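Local coordinates for 2-hydroxyisobutanoyl-CoA mutase large subunit (Aquincola tertiaricarbonis, PDB 4R3U), which catalyses, together with its small cobalamin-binding partner subunit, the interconversion of 2-hydroxyisobutanoyl-CoA and (3S)-3-hydroxybutanoyl-CoA, at residues D156-E162 and M189-L193; I252-I257 and E267-T271; H256-A260 and F300-G304. One frame throughout, in Å; residues are numbered along the deposited sequence.

Interaction 1: residues D156-E162 and M189-L193; sequences DTLADME and MYVAL
Two helices pack side by side, one by its first turn (158-162) and the other by a turn from its middle (189-193). The segment axes approach to 9.7 Å and cross at -64°; the CA atoms of Leu158 and Met189 lie 5.4 Å apart, those of Glu162 and Leu193 7.1 Å. Polar bonds shape the start of the first helix. Thr157 is the N-cap and forms a capping box with Asp160: Thr157 N donates to Asp160 OD2 (3.3 Å), and Asp160 N returns a weak bond to Thr157 OG1 (3.4 Å). Asp156 N also reaches Asp160 OD2 (2.6 Å). Van der Waals packing makes the contact itself. Leu158 (chi1 t, chi2 p) lays CD1 on Met189 O (3.2 Å) and Leu193 CB (4.0 Å), and CD2 on Ala192 CB (3.9 Å). Met189, m at chi1 and then extended (t, t), reaches the N-cap, its CE 3.6 Å from Thr157 C. Met161 (t, t, m) brings CE to Met189 CB (3.6 Å), while its SD lies at the edge of the Tyr190 ring, near its plane, and 3.6 Å from Tyr190 N. Glu162 CG covers Leu193 CD1 (3.7 Å), its carboxylate paired with Lys196. Met161 and Tyr190 both meet Phe177 of strand 175-178. Polar groups thus serve cap and flanks, and the two helices of the barrel's outer layer adhere through leucine, alanine and methionine side chains.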
loop_
_atom_site.group_PDB
_atom_site.type_symbol
_atom_site.label_atom_id
_atom_site.label_comp_id
_atom_site.label_asym_id
_atom_site.label_seq_id
_atom_site.Cartn_x
_atom_site.Cartn_y
_atom_site.Cartn_z
ATOM N N ASP A 156 24.891 -23.585 17.849
ATOM C CA ASP A 156 25.172 -24.867 18.522
ATOM C C ASP A 156 25.683 -24.600 19.901
ATOM O O ASP A 156 25.378 -25.354 20.809
ATOM C CB ASP A 156 26.204 -25.732 17.754
ATOM C CG ASP A 156 25.784 -26.183 16.370
ATOM O OD1 ASP A 156 24.584 -26.215 16.100
ATOM O OD2 ASP A 156 26.661 -26.490 15.558
ATOM N N THR A 157 26.453 -23.506 20.045
ATOM C CA THR A 157 27.190 -23.070 21.248
ATOM C C THR A 157 26.980 -21.558 21.569
ATOM O O THR A 157 26.531 -20.782 20.722
ATOM C CB THR A 157 28.695 -23.340 21.021
ATOM O OG1 THR A 157 29.166 -22.514 19.948
ATOM C CG2 THR A 157 28.998 -24.791 20.696
ATOM N N LEU A 158 27.326 -21.161 22.795
ATOM C CA LEU A 158 27.277 -19.776 23.261
ATOM C C LEU A 158 28.278 -18.946 22.425
ATOM O O LEU A 158 28.003 -17.778 22.115
ATOM C CB LEU A 158 27.613 -19.731 24.753
ATOM C CG LEU A 158 27.970 -18.394 25.412
ATOM C CD1 LEU A 158 26.817 -17.391 25.322
ATOM C CD2 LEU A 158 28.351 -18.625 26.864
ATOM N N ALA A 159 29.406 -19.582 22.014
ATOM C CA ALA A 159 30.433 -19.016 21.146
ATOM C C ALA A 159 29.820 -18.467 19.848
ATOM O O ALA A 159 30.209 -17.384 19.413
ATOM C CB ALA A 159 31.469 -20.071 20.823
ATOM N N ASP A 160 28.838 -19.191 19.250
ATOM C CA ASP A 160 28.141 -18.794 18.021
ATOM C C ASP A 160 27.265 -17.575 18.290
ATOM O O ASP A 160 27.071 -16.732 17.388
ATOM C CB ASP A 160 27.211 -19.904 17.504
ATOM C CG ASP A 160 27.807 -21.243 17.144
ATOM O OD1 ASP A 160 29.007 -21.291 16.793
ATOM O OD2 ASP A 160 27.046 -22.235 17.109
ATOM N N MET A 161 26.642 -17.534 19.489
ATOM C CA MET A 161 25.792 -16.392 19.858
ATOM C C MET A 161 26.644 -15.103 20.033
ATOM O O MET A 161 26.161 -14.011 19.729
ATOM C CB MET A 161 24.947 -16.680 21.115
ATOM C CG MET A 161 23.875 -15.625 21.355
ATOM S SD MET A 161 22.685 -16.046 22.637
ATOM C CE MET A 161 21.741 -17.388 21.755
ATOM N N GLU A 162 27.901 -15.241 20.489
ATOM C CA GLU A 162 28.828 -14.134 20.660
ATOM C C GLU A 162 29.109 -13.561 19.286
ATOM O O GLU A 162 29.073 -12.339 19.135
ATOM C CB GLU A 162 30.120 -14.607 21.342
ATOM C CG GLU A 162 29.894 -15.033 22.783
ATOM C CD GLU A 162 30.997 -15.812 23.472
ATOM O OE1 GLU A 162 31.913 -16.316 22.782
ATOM O OE2 GLU A 162 30.916 -15.955 24.711
ATOM N N MET A 189 21.739 -19.118 26.862
ATOM C CA MET A 189 22.881 -18.544 26.143
ATOM C C MET A 189 22.840 -17.041 26.160
ATOM O O MET A 189 23.897 -16.407 26.321
ATOM C CB MET A 189 22.939 -19.035 24.696
ATOM C CG MET A 189 23.486 -20.425 24.542
ATOM S SD MET A 189 23.440 -20.966 22.821
ATOM C CE MET A 189 23.915 -22.683 23.014
ATOM N N TYR A 190 21.621 -16.465 26.001
ATOM C CA TYR A 190 21.425 -15.027 26.021
ATOM C C TYR A 190 21.797 -14.451 27.388
ATOM O O TYR A 190 22.529 -13.450 27.457
ATOM C CB TYR A 190 19.985 -14.663 25.623
ATOM C CG TYR A 190 19.813 -13.214 25.211
ATOM C CD1 TYR A 190 20.258 -12.758 23.966
ATOM C CD2 TYR A 190 19.166 -12.306 26.042
ATOM C CE1 TYR A 190 20.069 -11.429 23.567
ATOM C CE2 TYR A 190 18.980 -10.972 25.659
ATOM C CZ TYR A 190 19.431 -10.536 24.421
ATOM O OH TYR A 190 19.230 -9.223 24.047
ATOM N N VAL A 191 21.318 -15.121 28.474
ATOM C CA VAL A 191 21.577 -14.745 29.862
ATOM C C VAL A 191 23.072 -14.837 30.151
ATOM O O VAL A 191 23.649 -13.869 30.651
ATOM C CB VAL A 191 20.686 -15.531 30.872
ATOM C CG1 VAL A 191 21.133 -15.314 32.326
ATOM C CG2 VAL A 191 19.223 -15.145 30.704
ATOM N N ALA A 192 23.706 -15.971 29.784
ATOM C CA ALA A 192 25.145 -16.203 29.921
ATOM C C ALA A 192 25.946 -15.112 29.195
ATOM O O ALA A 192 26.917 -14.612 29.765
ATOM C CB ALA A 192 25.505 -17.573 29.368
ATOM N N LEU A 193 25.513 -14.705 27.976
ATOM C CA LEU A 193 26.151 -13.639 27.183
ATOM C C LEU A 193 26.055 -12.262 27.890
ATOM O O LEU A 193 27.052 -11.550 27.971
ATOM C CB LEU A 193 25.563 -13.578 25.748
ATOM C CG LEU A 193 26.114 -12.485 24.801
ATOM C CD1 LEU A 193 27.587 -12.680 24.486
ATOM C CD2 LEU A 193 25.354 -12.452 23.515
#

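Interaction 2: residues I252-I257 and E267-T271; sequences ISGYHI and EAAFT. With 3HC (3-hydroxybutanoyl-coenzyme A), chain E.
Residues 252-253 are extended and make up a short strand; Gly254 (phi/psi -111°/-26°) ends it, and a helical turn follows at once from Tyr255. Opposite lies the regular helix 267-271, closest at Gly254, whose CA is 4.9 Å from Glu267 CA. There is no room here for a side chain: a CB on Gly254 would fall 2.7 Å from Glu267 CG and 2.8 Å from Thr271 OG1. Instead Gly254 CA rests 3.1 Å from Thr271 OG1, and Gly254 O 3.3 Å from Glu267 CG. Thr271 (chi1 m) turns its hydroxyl back onto its own helix, OG1 donating to Glu267 O (2.6 Å), and offers CG2 to Ile252 CG2 (3.6 Å). Ile257 (chi1 m, chi2 t) points at the helix, with CG2 4.0 Å from Phe270 CD2 and CD1 3.8 Å from Thr271 OG1. Tyr255 and His256 point away from it into the active site. His256 NE2 donates to the thioester carbonyl O1 of 3HC (2.9 Å), and Tyr255 CE2 lies 3.6 Å from 3HC C2; Tyr255 also touches 5'-deoxyadenosine and cobalamin. Strand 252-253, helix 264-283 and the adjacent parallel strand 298-302 make a beta-alpha-beta crossover of the TIM barrel, with the short helix 255-259 in its first loop; Glu267 ties this layer to the next strand through Val301 N and to helix 306-327 through Lys312.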
loop_
_atom_site.group_PDB
_atom_site.type_symbol
_atom_site.label_atom_id
_atom_site.label_comp_id
_atom_site.label_asym_id
_atom_site.label_seq_id
_atom_site.Cartn_x
_atom_site.Cartn_y
_atom_site.Cartn_z
ATOM N N ILE A 252 2.894 -16.108 22.283
ATOM C CA ILE A 252 1.813 -17.073 22.049
ATOM C C ILE A 252 1.353 -16.706 20.632
ATOM O O ILE A 252 0.894 -15.589 20.401
ATOM C CB ILE A 252 0.705 -16.998 23.132
ATOM C CG1 ILE A 252 1.315 -17.120 24.542
ATOM C CG2 ILE A 252 -0.357 -18.078 22.906
ATOM C CD1 ILE A 252 0.534 -16.475 25.688
ATOM N N SER A 253 1.600 -17.601 19.678
ATOM C CA SER A 253 1.462 -17.321 18.250
ATOM C C SER A 253 0.255 -17.822 17.466
ATOM O O SER A 253 -0.140 -18.977 17.565
ATOM C CB SER A 253 2.752 -17.671 17.510
ATOM O OG SER A 253 3.921 -17.401 18.266
ATOM N N GLY A 254 -0.250 -16.947 16.616
ATOM C CA GLY A 254 -1.346 -17.249 15.701
ATOM C C GLY A 254 -0.872 -17.275 14.259
ATOM O O GLY A 254 -1.453 -17.985 13.430
ATOM N N TYR A 255 0.233 -16.530 13.980
ATOM C CA TYR A 255 0.843 -16.439 12.666
ATOM C C TYR A 255 0.937 -17.792 11.916
ATOM O O TYR A 255 0.476 -17.920 10.774
ATOM C CB TYR A 255 2.233 -15.754 12.747
ATOM C CG TYR A 255 2.872 -15.552 11.381
ATOM C CD1 TYR A 255 2.544 -14.450 10.590
ATOM C CD2 TYR A 255 3.742 -16.503 10.847
ATOM C CE1 TYR A 255 3.046 -14.308 9.297
ATOM C CE2 TYR A 255 4.261 -16.366 9.558
ATOM C CZ TYR A 255 3.910 -15.267 8.783
ATOM O OH TYR A 255 4.425 -15.119 7.510
ATOM N N HIS A 256 1.562 -18.780 12.567
ATOM C CA HIS A 256 1.824 -20.107 12.030
ATOM C C HIS A 256 0.555 -20.885 11.814
ATOM O O HIS A 256 0.500 -21.678 10.877
ATOM C CB HIS A 256 2.797 -20.854 12.940
ATOM C CG HIS A 256 3.909 -19.982 13.441
ATOM N ND1 HIS A 256 3.762 -19.213 14.598
ATOM C CD2 HIS A 256 5.134 -19.755 12.917
ATOM C CE1 HIS A 256 4.908 -18.568 14.740
ATOM N NE2 HIS A 256 5.765 -18.866 13.759
ATOM N N ILE A 257 -0.466 -20.681 12.698
ATOM C CA ILE A 257 -1.780 -21.315 12.588
ATOM C C ILE A 257 -2.408 -20.792 11.286
ATOM O O ILE A 257 -2.859 -21.598 10.462
ATOM C CB ILE A 257 -2.660 -21.082 13.873
ATOM C CG1 ILE A 257 -2.079 -21.838 15.109
ATOM C CG2 ILE A 257 -4.150 -21.466 13.651
ATOM C CD1 ILE A 257 -2.417 -21.217 16.470
ATOM N N GLU A 267 -7.161 -18.740 13.901
ATOM C CA GLU A 267 -5.932 -18.116 14.349
ATOM C C GLU A 267 -6.116 -17.496 15.741
ATOM O O GLU A 267 -5.441 -17.910 16.696
ATOM C CB GLU A 267 -5.474 -17.051 13.344
ATOM C CG GLU A 267 -4.277 -16.294 13.883
ATOM C CD GLU A 267 -3.843 -15.054 13.150
ATOM O OE1 GLU A 267 -4.562 -14.626 12.222
ATOM O OE2 GLU A 267 -2.790 -14.492 13.529
ATOM N N ALA A 268 -7.048 -16.529 15.843
ATOM C CA ALA A 268 -7.389 -15.818 17.072
ATOM C C ALA A 268 -7.781 -16.766 18.210
ATOM O O ALA A 268 -7.176 -16.730 19.286
ATOM C CB ALA A 268 -8.516 -14.809 16.802
ATOM N N ALA A 269 -8.777 -17.622 17.966
ATOM C CA ALA A 269 -9.293 -18.559 18.972
ATOM C C ALA A 269 -8.322 -19.633 19.423
ATOM O O ALA A 269 -8.254 -19.896 20.613
ATOM C CB ALA A 269 -10.590 -19.183 18.494
ATOM N N PHE A 270 -7.555 -20.248 18.496
ATOM C CA PHE A 270 -6.596 -21.308 18.864
ATOM C C PHE A 270 -5.394 -20.766 19.651
ATOM O O PHE A 270 -4.874 -21.475 20.514
ATOM C CB PHE A 270 -6.178 -22.152 17.645
ATOM C CG PHE A 270 -7.284 -22.851 16.866
ATOM C CD1 PHE A 270 -8.589 -22.901 17.357
ATOM C CD2 PHE A 270 -7.010 -23.490 15.667
ATOM C CE1 PHE A 270 -9.592 -23.551 16.650
ATOM C CE2 PHE A 270 -8.012 -24.182 14.988
ATOM C CZ PHE A 270 -9.296 -24.189 15.473
ATOM N N THR A 271 -5.021 -19.492 19.420
ATOM C CA THR A 271 -3.944 -18.817 20.138
ATOM C C THR A 271 -4.411 -18.545 21.567
ATOM O O THR A 271 -3.651 -18.788 22.525
ATOM C CB THR A 271 -3.498 -17.542 19.406
ATOM O OG1 THR A 271 -3.175 -17.875 18.066
ATOM C CG2 THR A 271 -2.282 -16.889 20.052
HETATM N N1A 3HC E . 4.454 5.130 25.556
HETATM C C2A 3HC E . 5.423 4.847 26.639
HETATM N N3A 3HC E . 6.154 3.593 26.417
HETATM C C4A 3HC E . 5.934 2.827 25.321
HETATM C C5A 3HC E . 5.023 3.164 24.384
HETATM C C6A 3HC E . 4.286 4.288 24.521
HETATM N N6A 3HC E . 3.398 4.566 23.566
HETATM N N7A 3HC E . 5.058 2.219 23.440
HETATM C C8A 3HC E . 5.978 1.322 23.781
HETATM N N9A 3HC E . 6.495 1.678 24.953
HETATM C C1B 3HC E . 7.558 1.003 25.759
HETATM C C2B 3HC E . 7.129 -0.359 26.264
HETATM O O2B 3HC E . 6.431 -0.266 27.510
HETATM C C3B 3HC E . 8.461 -1.077 26.408
HETATM O O3B 3HC E . 9.111 -0.715 27.650
HETATM P P3B 3HC E . 9.817 -1.789 28.629
HETATM O O7A 3HC E . 10.873 -2.373 27.778
HETATM O O8A 3HC E . 10.314 -0.918 29.723
HETATM O O9A 3HC E . 8.692 -2.682 28.987
HETATM C C4B 3HC E . 9.291 -0.516 25.258
HETATM O O4B 3HC E . 8.708 0.777 24.913
HETATM C C5B 3HC E . 9.304 -1.481 24.060
HETATM O O5B 3HC E . 8.019 -1.469 23.399
HETATM P P1A 3HC E . 7.045 -2.771 23.290
HETATM O O1A 3HC E . 7.289 -3.733 24.398
HETATM O O2A 3HC E . 5.669 -2.296 23.069
HETATM O O3A 3HC E . 7.604 -3.315 21.845
HETATM P P2A 3HC E . 8.699 -4.488 21.585
HETATM O O4A 3HC E . 8.918 -4.579 20.134
HETATM O O5A 3HC E . 9.875 -4.340 22.476
HETATM O O6A 3HC E . 7.889 -5.751 22.085
HETATM C CBP 3HC E . 6.534 -7.755 21.942
HETATM C CCP 3HC E . 6.754 -6.323 21.410
HETATM C CDP 3HC E . 6.092 -7.616 23.405
HETATM C CEP 3HC E . 5.389 -8.416 21.166
HETATM C CAP 3HC E . 7.850 -8.601 21.861
HETATM O OAP 3HC E . 7.753 -9.911 22.461
HETATM C C9P 3HC E . 8.566 -8.643 20.480
HETATM O O9P 3HC E . 9.386 -7.780 20.160
HETATM N N8P 3HC E . 8.312 -9.715 19.714
HETATM C C7P 3HC E . 8.983 -9.901 18.422
HETATM C C6P 3HC E . 8.716 -11.300 17.885
HETATM C C5P 3HC E . 9.309 -11.510 16.488
HETATM O O5P 3HC E . 9.840 -10.600 15.846
HETATM N N4P 3HC E . 9.187 -12.769 16.053
HETATM C C3P 3HC E . 9.661 -13.190 14.743
HETATM C C2P 3HC E . 8.874 -14.409 14.344
HETATM S S1P 3HC E . 9.310 -14.975 12.672
HETATM C C1 3HC E . 8.226 -16.412 12.629
HETATM O O1 3HC E . 8.068 -17.176 13.579
HETATM C C2 3HC E . 7.400 -16.611 11.346
HETATM C C3 3HC E . 8.227 -17.212 10.207
HETATM O O3 3HC E . 9.347 -16.374 9.944
HETATM C C4 3HC E . 8.689 -18.638 10.543
#

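Interaction 3: residues H256-A260 and F300-G304; sequences HISEA and FVSQG. With 3HC (3-hydroxybutanoyl-coenzyme A), chain E.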
loop_
_atom_site.group_PDB
_atom_site.type_symbol
_atom_site.label_atom_id
_atom_site.label_comp_id
_atom_site.label_asym_id
_atom_site.label_seq_id
_atom_site.Cartn_x
_atom_site.Cartn_y
_atom_site.Cartn_z
ATOM N N HIS A 256 1.562 -18.780 12.567
ATOM C CA HIS A 256 1.824 -20.107 12.030
ATOM C C HIS A 256 0.555 -20.885 11.814
ATOM O O HIS A 256 0.500 -21.678 10.877
ATOM C CB HIS A 256 2.797 -20.854 12.940
ATOM C CG HIS A 256 3.909 -19.982 13.441
ATOM N ND1 HIS A 256 3.762 -19.213 14.598
ATOM C CD2 HIS A 256 5.134 -19.755 12.917
ATOM C CE1 HIS A 256 4.908 -18.568 14.740
ATOM N NE2 HIS A 256 5.765 -18.866 13.759
ATOM N N ILE A 257 -0.466 -20.681 12.698
ATOM C CA ILE A 257 -1.780 -21.315 12.588
ATOM C C ILE A 257 -2.408 -20.792 11.286
ATOM O O ILE A 257 -2.859 -21.598 10.462
ATOM C CB ILE A 257 -2.660 -21.082 13.873
ATOM C CG1 ILE A 257 -2.079 -21.838 15.109
ATOM C CG2 ILE A 257 -4.150 -21.466 13.651
ATOM C CD1 ILE A 257 -2.417 -21.217 16.470
ATOM N N SER A 258 -2.370 -19.452 11.066
ATOM C CA SER A 258 -2.888 -18.849 9.827
ATOM C C SER A 258 -2.138 -19.380 8.594
ATOM O O SER A 258 -2.757 -19.852 7.634
ATOM C CB SER A 258 -2.774 -17.330 9.878
ATOM O OG SER A 258 -3.390 -16.764 8.737
ATOM N N GLU A 259 -0.803 -19.279 8.630
ATOM C CA GLU A 259 0.085 -19.697 7.544
ATOM C C GLU A 259 0.025 -21.205 7.215
ATOM O O GLU A 259 0.311 -21.592 6.068
ATOM C CB GLU A 259 1.501 -19.186 7.786
ATOM C CG GLU A 259 1.592 -17.676 7.676
ATOM C CD GLU A 259 1.705 -17.138 6.267
ATOM O OE1 GLU A 259 0.864 -16.293 5.885
ATOM O OE2 GLU A 259 2.614 -17.586 5.532
ATOM N N ALA A 260 -0.390 -22.035 8.206
ATOM C CA ALA A 260 -0.623 -23.472 8.038
ATOM C C ALA A 260 -1.960 -23.707 7.267
ATOM O O ALA A 260 -2.275 -24.845 6.931
ATOM C CB ALA A 260 -0.667 -24.165 9.392
ATOM N N PHE A 300 0.836 -12.384 15.786
ATOM C CA PHE A 300 -0.241 -12.589 14.802
ATOM C C PHE A 300 0.159 -12.178 13.383
ATOM O O PHE A 300 1.081 -11.395 13.195
ATOM C CB PHE A 300 -1.526 -11.857 15.248
ATOM C CG PHE A 300 -2.072 -12.394 16.550
ATOM C CD1 PHE A 300 -2.613 -13.682 16.622
ATOM C CD2 PHE A 300 -2.009 -11.634 17.719
ATOM C CE1 PHE A 300 -3.087 -14.189 17.834
ATOM C CE2 PHE A 300 -2.497 -12.137 18.922
ATOM C CZ PHE A 300 -3.019 -13.416 18.980
ATOM N N VAL A 301 -0.542 -12.708 12.401
ATOM C CA VAL A 301 -0.355 -12.340 11.000
ATOM C C VAL A 301 -1.242 -11.103 10.720
ATOM O O VAL A 301 -2.226 -10.857 11.440
ATOM C CB VAL A 301 -0.748 -13.535 10.037
ATOM C CG1 VAL A 301 -2.255 -13.802 10.046
ATOM C CG2 VAL A 301 -0.256 -13.308 8.622
ATOM N N SER A 302 -0.918 -10.376 9.652
ATOM C CA SER A 302 -1.760 -9.336 9.097
ATOM C C SER A 302 -2.041 -9.877 7.711
ATOM O O SER A 302 -1.173 -9.847 6.822
ATOM C CB SER A 302 -1.046 -7.998 9.018
ATOM O OG SER A 302 -1.955 -7.075 8.446
ATOM N N GLN A 303 -3.215 -10.510 7.573
ATOM C CA GLN A 303 -3.658 -11.131 6.333
ATOM C C GLN A 303 -4.253 -10.118 5.382
ATOM O O GLN A 303 -4.260 -8.896 5.677
ATOM C CB GLN A 303 -4.598 -12.329 6.577
ATOM C CG GLN A 303 -3.953 -13.687 6.344
ATOM C CD GLN A 303 -3.993 -14.193 4.901
ATOM O OE1 GLN A 303 -4.712 -13.696 4.007
ATOM N NE2 GLN A 303 -3.229 -15.237 4.655
ATOM N N GLY A 304 -4.705 -10.655 4.224
ATOM C CA GLY A 304 -5.205 -9.910 3.090
ATOM C C GLY A 304 -6.496 -9.189 3.260
ATOM O O GLY A 304 -6.702 -8.238 2.519
HETATM N N1A 3HC E . 4.454 5.130 25.556
HETATM C C2A 3HC E . 5.423 4.847 26.639
HETATM N N3A 3HC E . 6.154 3.593 26.417
HETATM C C4A 3HC E . 5.934 2.827 25.321
HETATM C C5A 3HC E . 5.023 3.164 24.384
HETATM C C6A 3HC E . 4.286 4.288 24.521
HETATM N N6A 3HC E . 3.398 4.566 23.566
HETATM N N7A 3HC E . 5.058 2.219 23.440
HETATM C C8A 3HC E . 5.978 1.322 23.781
HETATM N N9A 3HC E . 6.495 1.678 24.953
HETATM C C1B 3HC E . 7.558 1.003 25.759
HETATM C C2B 3HC E . 7.129 -0.359 26.264
HETATM O O2B 3HC E . 6.431 -0.266 27.510
HETATM C C3B 3HC E . 8.461 -1.077 26.408
HETATM O O3B 3HC E . 9.111 -0.715 27.650
HETATM P P3B 3HC E . 9.817 -1.789 28.629
HETATM O O7A 3HC E . 10.873 -2.373 27.778
HETATM O O8A 3HC E . 10.314 -0.918 29.723
HETATM O O9A 3HC E . 8.692 -2.682 28.987
HETATM C C4B 3HC E . 9.291 -0.516 25.258
HETATM O O4B 3HC E . 8.708 0.777 24.913
HETATM C C5B 3HC E . 9.304 -1.481 24.060
HETATM O O5B 3HC E . 8.019 -1.469 23.399
HETATM P P1A 3HC E . 7.045 -2.771 23.290
HETATM O O1A 3HC E . 7.289 -3.733 24.398
HETATM O O2A 3HC E . 5.669 -2.296 23.069
HETATM O O3A 3HC E . 7.604 -3.315 21.845
HETATM P P2A 3HC E . 8.699 -4.488 21.585
HETATM O O4A 3HC E . 8.918 -4.579 20.134
HETATM O O5A 3HC E . 9.875 -4.340 22.476
HETATM O O6A 3HC E . 7.889 -5.751 22.085
HETATM C CBP 3HC E . 6.534 -7.755 21.942
HETATM C CCP 3HC E . 6.754 -6.323 21.410
HETATM C CDP 3HC E . 6.092 -7.616 23.405
HETATM C CEP 3HC E . 5.389 -8.416 21.166
HETATM C CAP 3HC E . 7.850 -8.601 21.861
HETATM O OAP 3HC E . 7.753 -9.911 22.461
HETATM C C9P 3HC E . 8.566 -8.643 20.480
HETATM O O9P 3HC E . 9.386 -7.780 20.160
HETATM N N8P 3HC E . 8.312 -9.715 19.714
HETATM C C7P 3HC E . 8.983 -9.901 18.422
HETATM C C6P 3HC E . 8.716 -11.300 17.885
HETATM C C5P 3HC E . 9.309 -11.510 16.488
HETATM O O5P 3HC E . 9.840 -10.600 15.846
HETATM N N4P 3HC E . 9.187 -12.769 16.053
HETATM C C3P 3HC E . 9.661 -13.190 14.743
HETATM C C2P 3HC E . 8.874 -14.409 14.344
HETATM S S1P 3HC E . 9.310 -14.975 12.672
HETATM C C1 3HC E . 8.226 -16.412 12.629
HETATM O O1 3HC E . 8.068 -17.176 13.579
HETATM C C2 3HC E . 7.400 -16.611 11.346
HETATM C C3 3HC E . 8.227 -17.212 10.207
HETATM O O3 3HC E . 9.347 -16.374 9.944
HETATM C C4 3HC E . 8.689 -18.638 10.543
#
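His256, in the short helix that follows strand 252-253, has its CA-to-CB bond directed away from 300-304 and spends its ring on substrate: NE2 donates to the thioester oxygen O1 of 3HC at 2.9 Å, and the same nitrogen hydrogen-bonds O1 of the isomeric 2-hydroxyisobutanoyl-CoA. Ile257 turns to another side and packs on Phe270 and Thr271 of helix 264-283. Ser258 is the residue that faces the strand end. Its CA is 7.1 Å from that of Val301, the nearest CA pair, and its OG (chi1 t) sits 3.4 Å from Val301 CG1 and 3.9 Å from Gln303 CG. Glu259 bends back (chi1 and chi2 both m) so that OE1 comes to 4.2 Å from Val301 CG2; this oxygen accepts from Ala347 N. The Glu259 side chain is about 3 Å from cobalamin at the nearest atoms, and the backbone O of Glu259 accepts a hydrogen bond from Arg31 NH1 of the small subunit. Ala260 N bonds His256 O at 2.8 Å, and the residue touches cobalamin. The short helix thus packs on the C-terminal end of the neighbouring parallel strand 298-302, at the mouth of the TIM barrel where substrate and cobalamin bind. The interface is small, 148 Å² in all, and purely van der Waals; among the polar groups of this helix, His256 NE2 bonds substrate, Glu259 OE1 the adjacent loop and the backbone O of Glu259 the partner subunit.

How the interactions relate
All three contacts belong to the TIM-barrel part of the chain. Interaction 1 comes first in sequence and stands apart, its centre 29 Å from that of interaction 2 and 31 Å from that of interaction 3, in the helices flanking strand 175-178. Interactions 2 and 3 are 8 Å apart by centres, share His256 and Ile257 of helix 255-259, and touch: Tyr255 CD1 packs 3.5 Å from Val301 CB, and Glu267 OE2 probably accepts a hydrogen bond from Val301 N (3.1 Å). One short helix is therefore held between helix 264-283 and the end of strand 298-302, at the acyl-CoA and cobalamin pocket, whereas interaction 1 joins outer helices at a distance from it.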